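Local coordinates for Bak protein (Grouper iridovirus, PDB 5VMN) that inhibits apoptosis of the host cell as a viral Bcl-2 protein that sequesters the pro-apoptotic protein Bim, at residues 40-51 against 73-84. Numbering follows the deposited sequence.
Sequences LVETFRAFPRLP and ILLGISQLYFTK. With EDO (1,2-ethanediol), chain L; NO3 (nitrate ion), chain I.
The ring of Y81 is clasped between F44 and P51. Over one face comes the edge of the F44 ring, a T-shaped pair with centroids 4.9 Å apart and planes at 80°; over the opposite face the compact ring of P51 sets its CB, a CH-pi contact 3.8 Å from the ring centroid. At the Y81 rim, near its plane, sits the carbonyl of P48. Y81 OH donates to P48 O at 2.7 Å, in the carbonyl plane and on a lone pair, and also accepts a bond from a water. Tyrosine suits this place because its flat ring fills an apolar slot while its hydroxyl pins the main chain of the loop beyond helix 40-44. The F44 ring in turn carries L80 CB squarely over one face, 3.7 Å from its centroid, with Y81 and the aliphatic chain of K84 at its edge; a flat phenylalanine can offer face and edge at once.

The CB of F44 already faces helix 68-84, and with CG anti to the backbone N (chi1 174°) the ring drops as a knob among I77, L80, Y81 and K84. One turn earlier L40 is a second knob, among I73, G76, I77 and L80. Its CD1 lies 4.3 Å from G76 CA, an approach suited to glycine because no side chain stands between them. L80 CD1 lies 3.8 Å from F44 CB and also touches L40 CB, so one methyl of the branched leucine serves both knobs. F47 closes the type I turn that starts at F44, and its ring meets I77 CD1 through CZ at 3.7 Å.

Helix 40-44 crosses the 73-84 part of helix 68-84 at -66° in this α-helical Bcl-2 fold. F47 and Y81 also touch helix 53-60, P51 packs on helix 88-103, and I73 reaches helix 22-37; the 40-51 segment passes across one flank of helix 68-84.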
loop_
_atom_site.group_PDB
_atom_site.type_symbol
_atom_site.label_atom_id
_atom_site.label_comp_id
_atom_site.label_asym_id
_atom_site.label_seq_id
_atom_site.Cartn_x
_atom_site.Cartn_y
_atom_site.Cartn_z
ATOM N N LEU A 40 8.089 -9.080 7.807
ATOM C CA LEU A 40 8.467 -7.749 7.356
ATOM C C LEU A 40 9.019 -6.906 8.488
ATOM O O LEU A 40 9.800 -5.985 8.237
ATOM C CB LEU A 40 7.288 -7.015 6.715
ATOM C CG LEU A 40 6.822 -7.580 5.388
ATOM C CD1 LEU A 40 5.786 -6.602 4.823
ATOM C CD2 LEU A 40 7.947 -7.735 4.393
ATOM N N VAL A 41 8.564 -7.130 9.710
ATOM C CA VAL A 41 9.120 -6.365 10.824
ATOM C C VAL A 41 10.638 -6.471 10.826
ATOM O O VAL A 41 11.352 -5.485 11.045
ATOM C CB VAL A 41 8.514 -6.851 12.153
ATOM C CG1 VAL A 41 9.177 -6.141 13.325
ATOM C CG2 VAL A 41 6.990 -6.625 12.162
ATOM N N GLU A 42 11.161 -7.665 10.555
ATOM C CA GLU A 42 12.603 -7.878 10.646
ATOM C C GLU A 42 13.358 -7.213 9.500
ATOM O O GLU A 42 14.436 -6.648 9.705
ATOM C CB GLU A 42 12.877 -9.386 10.687
ATOM C CG GLU A 42 12.087 -10.122 11.760
ATOM C CD GLU A 42 12.257 -9.527 13.144
ATOM O OE1 GLU A 42 13.397 -9.149 13.498
ATOM O OE2 GLU A 42 11.249 -9.429 13.878
ATOM N N THR A 43 12.853 -7.305 8.275
ATOM C CA THR A 43 13.529 -6.655 7.175
ATOM C C THR A 43 13.357 -5.139 7.247
ATOM O O THR A 43 14.234 -4.395 6.816
ATOM C CB THR A 43 12.993 -7.185 5.828
ATOM O OG1 THR A 43 13.532 -8.482 5.598
ATOM C CG2 THR A 43 13.389 -6.262 4.612
ATOM N N PHE A 44 12.247 -4.677 7.825
ATOM C CA PHE A 44 11.985 -3.237 7.872
ATOM C C PHE A 44 13.087 -2.485 8.599
ATOM O O PHE A 44 13.325 -1.309 8.316
ATOM C CB PHE A 44 10.636 -2.993 8.550
ATOM C CG PHE A 44 10.303 -1.522 8.790
ATOM C CD1 PHE A 44 9.960 -0.707 7.759
ATOM C CD2 PHE A 44 10.302 -1.008 10.083
ATOM C CE1 PHE A 44 9.638 0.627 7.991
ATOM C CE2 PHE A 44 9.977 0.313 10.317
ATOM C CZ PHE A 44 9.636 1.117 9.268
ATOM N N ARG A 45 13.761 -3.133 9.545
ATOM C CA ARG A 45 14.796 -2.453 10.313
ATOM C C ARG A 45 15.946 -1.992 9.438
ATOM O O ARG A 45 16.714 -1.113 9.854
ATOM C CB ARG A 45 15.328 -3.380 11.401
ATOM C CG ARG A 45 14.308 -3.683 12.468
ATOM C CD ARG A 45 14.951 -4.218 13.726
ATOM N NE ARG A 45 13.895 -4.584 14.674
ATOM C CZ ARG A 45 13.323 -5.775 14.730
ATOM N NH1 ARG A 45 13.730 -6.744 13.922
ATOM N NH2 ARG A 45 12.358 -6.004 15.619
ATOM N N ALA A 46 16.089 -2.584 8.255
ATOM C CA ALA A 46 17.177 -2.269 7.352
ATOM C C ALA A 46 16.802 -1.168 6.368
ATOM O O ALA A 46 17.633 -0.789 5.544
ATOM C CB ALA A 46 17.611 -3.526 6.584
ATOM N N PHE A 47 15.591 -0.629 6.444
ATOM C CA PHE A 47 15.134 0.469 5.593
ATOM C C PHE A 47 15.556 1.806 6.196
ATOM O O PHE A 47 15.887 1.875 7.379
ATOM C CB PHE A 47 13.616 0.418 5.474
ATOM C CG PHE A 47 13.084 -0.587 4.460
ATOM C CD1 PHE A 47 12.329 -0.160 3.377
ATOM C CD2 PHE A 47 13.305 -1.927 4.600
ATOM C CE1 PHE A 47 11.863 -1.040 2.437
ATOM C CE2 PHE A 47 12.799 -2.821 3.669
ATOM C CZ PHE A 47 12.080 -2.374 2.599
ATOM N N PRO A 48 15.562 2.891 5.423
ATOM C CA PRO A 48 15.977 4.175 5.979
ATOM C C PRO A 48 14.950 4.714 6.943
ATOM O O PRO A 48 13.768 4.389 6.878
ATOM C CB PRO A 48 16.114 5.099 4.761
ATOM C CG PRO A 48 15.644 4.421 3.659
ATOM C CD PRO A 48 15.382 2.983 3.981
ATOM N N ARG A 49 15.433 5.572 7.838
ATOM C CA ARG A 49 14.548 6.184 8.826
ATOM C C ARG A 49 13.521 7.070 8.152
ATOM O O ARG A 49 12.347 7.103 8.557
ATOM C CB ARG A 49 15.393 6.976 9.838
ATOM C CG ARG A 49 16.294 6.038 10.627
ATOM C CD ARG A 49 17.681 6.593 10.817
ATOM N NE ARG A 49 17.665 7.535 11.896
ATOM C CZ ARG A 49 18.696 8.295 12.237
ATOM N NH1 ARG A 49 19.848 8.253 11.574
ATOM N NH2 ARG A 49 18.548 9.112 13.242
ATOM N N LEU A 50 13.933 7.767 7.092
ATOM C CA LEU A 50 13.069 8.722 6.410
ATOM C C LEU A 50 12.285 7.988 5.339
ATOM O O LEU A 50 12.899 7.420 4.436
ATOM C CB LEU A 50 13.913 9.809 5.757
ATOM C CG LEU A 50 13.102 10.903 5.083
ATOM C CD1 LEU A 50 12.340 11.714 6.115
ATOM C CD2 LEU A 50 14.041 11.797 4.291
ATOM N N PRO A 51 10.947 7.952 5.385
ATOM C CA PRO A 51 10.211 7.190 4.367
ATOM C C PRO A 51 10.280 7.808 2.977
ATOM O O PRO A 51 10.149 9.026 2.806
ATOM C CB PRO A 51 8.766 7.216 4.873
ATOM C CG PRO A 51 8.688 8.319 5.821
ATOM C CD PRO A 51 10.059 8.483 6.430
ATOM N N ILE A 73 3.192 -6.259 0.254
ATOM C CA ILE A 73 4.469 -5.957 0.919
ATOM C C ILE A 73 4.672 -4.452 0.969
ATOM O O ILE A 73 5.019 -3.894 2.010
ATOM C CB ILE A 73 5.624 -6.673 0.222
ATOM C CG1 ILE A 73 5.565 -8.183 0.494
ATOM C CG2 ILE A 73 6.970 -6.095 0.661
ATOM C CD1 ILE A 73 6.506 -8.977 -0.379
ATOM N N LEU A 74 4.395 -3.746 -0.137
ATOM C CA LEU A 74 4.546 -2.291 -0.122
ATOM C C LEU A 74 3.625 -1.657 0.911
ATOM O O LEU A 74 4.027 -0.749 1.664
ATOM C CB LEU A 74 4.262 -1.730 -1.520
ATOM C CG LEU A 74 4.224 -0.206 -1.578
ATOM C CD1 LEU A 74 5.599 0.367 -1.271
ATOM C CD2 LEU A 74 3.704 0.267 -2.943
ATOM N N LEU A 75 2.373 -2.105 0.966
ATOM C CA LEU A 75 1.474 -1.558 1.962
ATOM C C LEU A 75 1.978 -1.855 3.372
ATOM O O LEU A 75 1.878 -1.004 4.261
ATOM C CB LEU A 75 0.061 -2.118 1.748
ATOM C CG LEU A 75 -0.610 -1.750 0.432
ATOM C CD1 LEU A 75 -1.976 -2.429 0.369
ATOM C CD2 LEU A 75 -0.780 -0.273 0.318
ATOM N N GLY A 76 2.464 -3.070 3.611
ATOM C CA GLY A 76 2.894 -3.426 4.947
ATOM C C GLY A 76 4.082 -2.603 5.397
ATOM O O GLY A 76 4.196 -2.257 6.571
ATOM N N ILE A 77 5.005 -2.332 4.479
ATOM C CA ILE A 77 6.128 -1.431 4.775
ATOM C C ILE A 77 5.605 -0.031 5.072
ATOM O O ILE A 77 6.025 0.626 6.033
ATOM C CB ILE A 77 7.123 -1.423 3.604
ATOM C CG1 ILE A 77 7.825 -2.766 3.490
ATOM C CG2 ILE A 77 8.205 -0.330 3.797
ATOM C CD1 ILE A 77 8.480 -2.950 2.181
ATOM N N SER A 78 4.688 0.455 4.243
ATOM C CA SER A 78 4.116 1.767 4.498
ATOM C C SER A 78 3.469 1.832 5.878
ATOM O O SER A 78 3.560 2.855 6.568
ATOM C CB SER A 78 3.091 2.124 3.415
ATOM O OG SER A 78 3.708 2.085 2.138
ATOM N N GLN A 79 2.750 0.770 6.267
ATOM C CA GLN A 79 2.123 0.730 7.587
ATOM C C GLN A 79 3.139 0.804 8.719
ATOM O O GLN A 79 2.925 1.515 9.716
ATOM C CB GLN A 79 1.293 -0.550 7.717
ATOM C CG GLN A 79 0.596 -0.701 9.064
ATOM C CD GLN A 79 -0.513 0.278 9.257
ATOM O OE1 GLN A 79 -1.630 0.048 8.808
ATOM N NE2 GLN A 79 -0.224 1.382 9.935
ATOM N N LEU A 80 4.263 0.106 8.577
ATOM C CA LEU A 80 5.289 0.155 9.611
ATOM C C LEU A 80 5.867 1.560 9.733
ATOM O O LEU A 80 6.051 2.069 10.851
ATOM C CB LEU A 80 6.367 -0.882 9.307
ATOM C CG LEU A 80 5.888 -2.335 9.477
ATOM C CD1 LEU A 80 6.894 -3.288 8.886
ATOM C CD2 LEU A 80 5.714 -2.667 10.961
ATOM N N TYR A 81 6.114 2.226 8.601
ATOM C CA TYR A 81 6.538 3.625 8.667
ATOM C C TYR A 81 5.480 4.496 9.327
ATOM O O TYR A 81 5.806 5.371 10.133
ATOM C CB TYR A 81 6.821 4.173 7.266
ATOM C CG TYR A 81 8.211 3.912 6.737
ATOM C CD1 TYR A 81 9.320 4.479 7.339
ATOM C CD2 TYR A 81 8.401 3.197 5.568
ATOM C CE1 TYR A 81 10.585 4.275 6.814
ATOM C CE2 TYR A 81 9.670 2.979 5.046
ATOM C CZ TYR A 81 10.745 3.542 5.668
ATOM O OH TYR A 81 11.993 3.363 5.141
ATOM N N PHE A 82 4.212 4.309 8.946
ATOM C CA PHE A 82 3.136 5.145 9.462
ATOM C C PHE A 82 2.987 4.968 10.965
ATOM O O PHE A 82 2.893 5.951 11.716
ATOM C CB PHE A 82 1.849 4.780 8.712
ATOM C CG PHE A 82 0.702 5.714 8.937
ATOM C CD1 PHE A 82 -0.132 5.549 10.025
ATOM C CD2 PHE A 82 0.404 6.697 8.006
ATOM C CE1 PHE A 82 -1.232 6.367 10.208
ATOM C CE2 PHE A 82 -0.706 7.514 8.179
ATOM C CZ PHE A 82 -1.514 7.352 9.287
ATOM N N THR A 83 3.016 3.722 11.432
ATOM C CA THR A 83 2.916 3.461 12.863
ATOM C C THR A 83 4.050 4.127 13.620
ATOM O O THR A 83 3.848 4.659 14.721
ATOM C CB THR A 83 2.910 1.953 13.118
ATOM O OG1 THR A 83 1.735 1.397 12.526
ATOM C CG2 THR A 83 2.855 1.652 14.603
ATOM N N LYS A 84 5.258 4.094 13.057
ATOM C CA LYS A 84 6.421 4.646 13.729
ATOM C C LYS A 84 6.485 6.167 13.653
ATOM O O LYS A 84 7.301 6.770 14.365
ATOM C CB LYS A 84 7.682 4.012 13.121
ATOM C CG LYS A 84 8.958 4.257 13.867
ATOM C CD LYS A 84 10.137 3.582 13.158
ATOM C CE LYS A 84 11.406 3.606 14.016
ATOM N NZ LYS A 84 12.566 2.989 13.310
HETATM C C1 EDO L . 16.167 1.653 10.532
HETATM O O1 EDO L . 16.546 0.638 11.506
HETATM C C2 EDO L . 14.822 1.409 9.853
HETATM O O2 EDO L . 13.748 1.262 10.789
HETATM N N NO3 I . 13.848 -0.306 13.625
HETATM O O1 NO3 I . 14.402 0.420 12.741
HETATM O O2 NO3 I . 14.564 -0.844 14.538
HETATM O O3 NO3 I . 12.584 -0.495 13.582
HETATM O O HOH W 1 12.066 4.721 2.628
#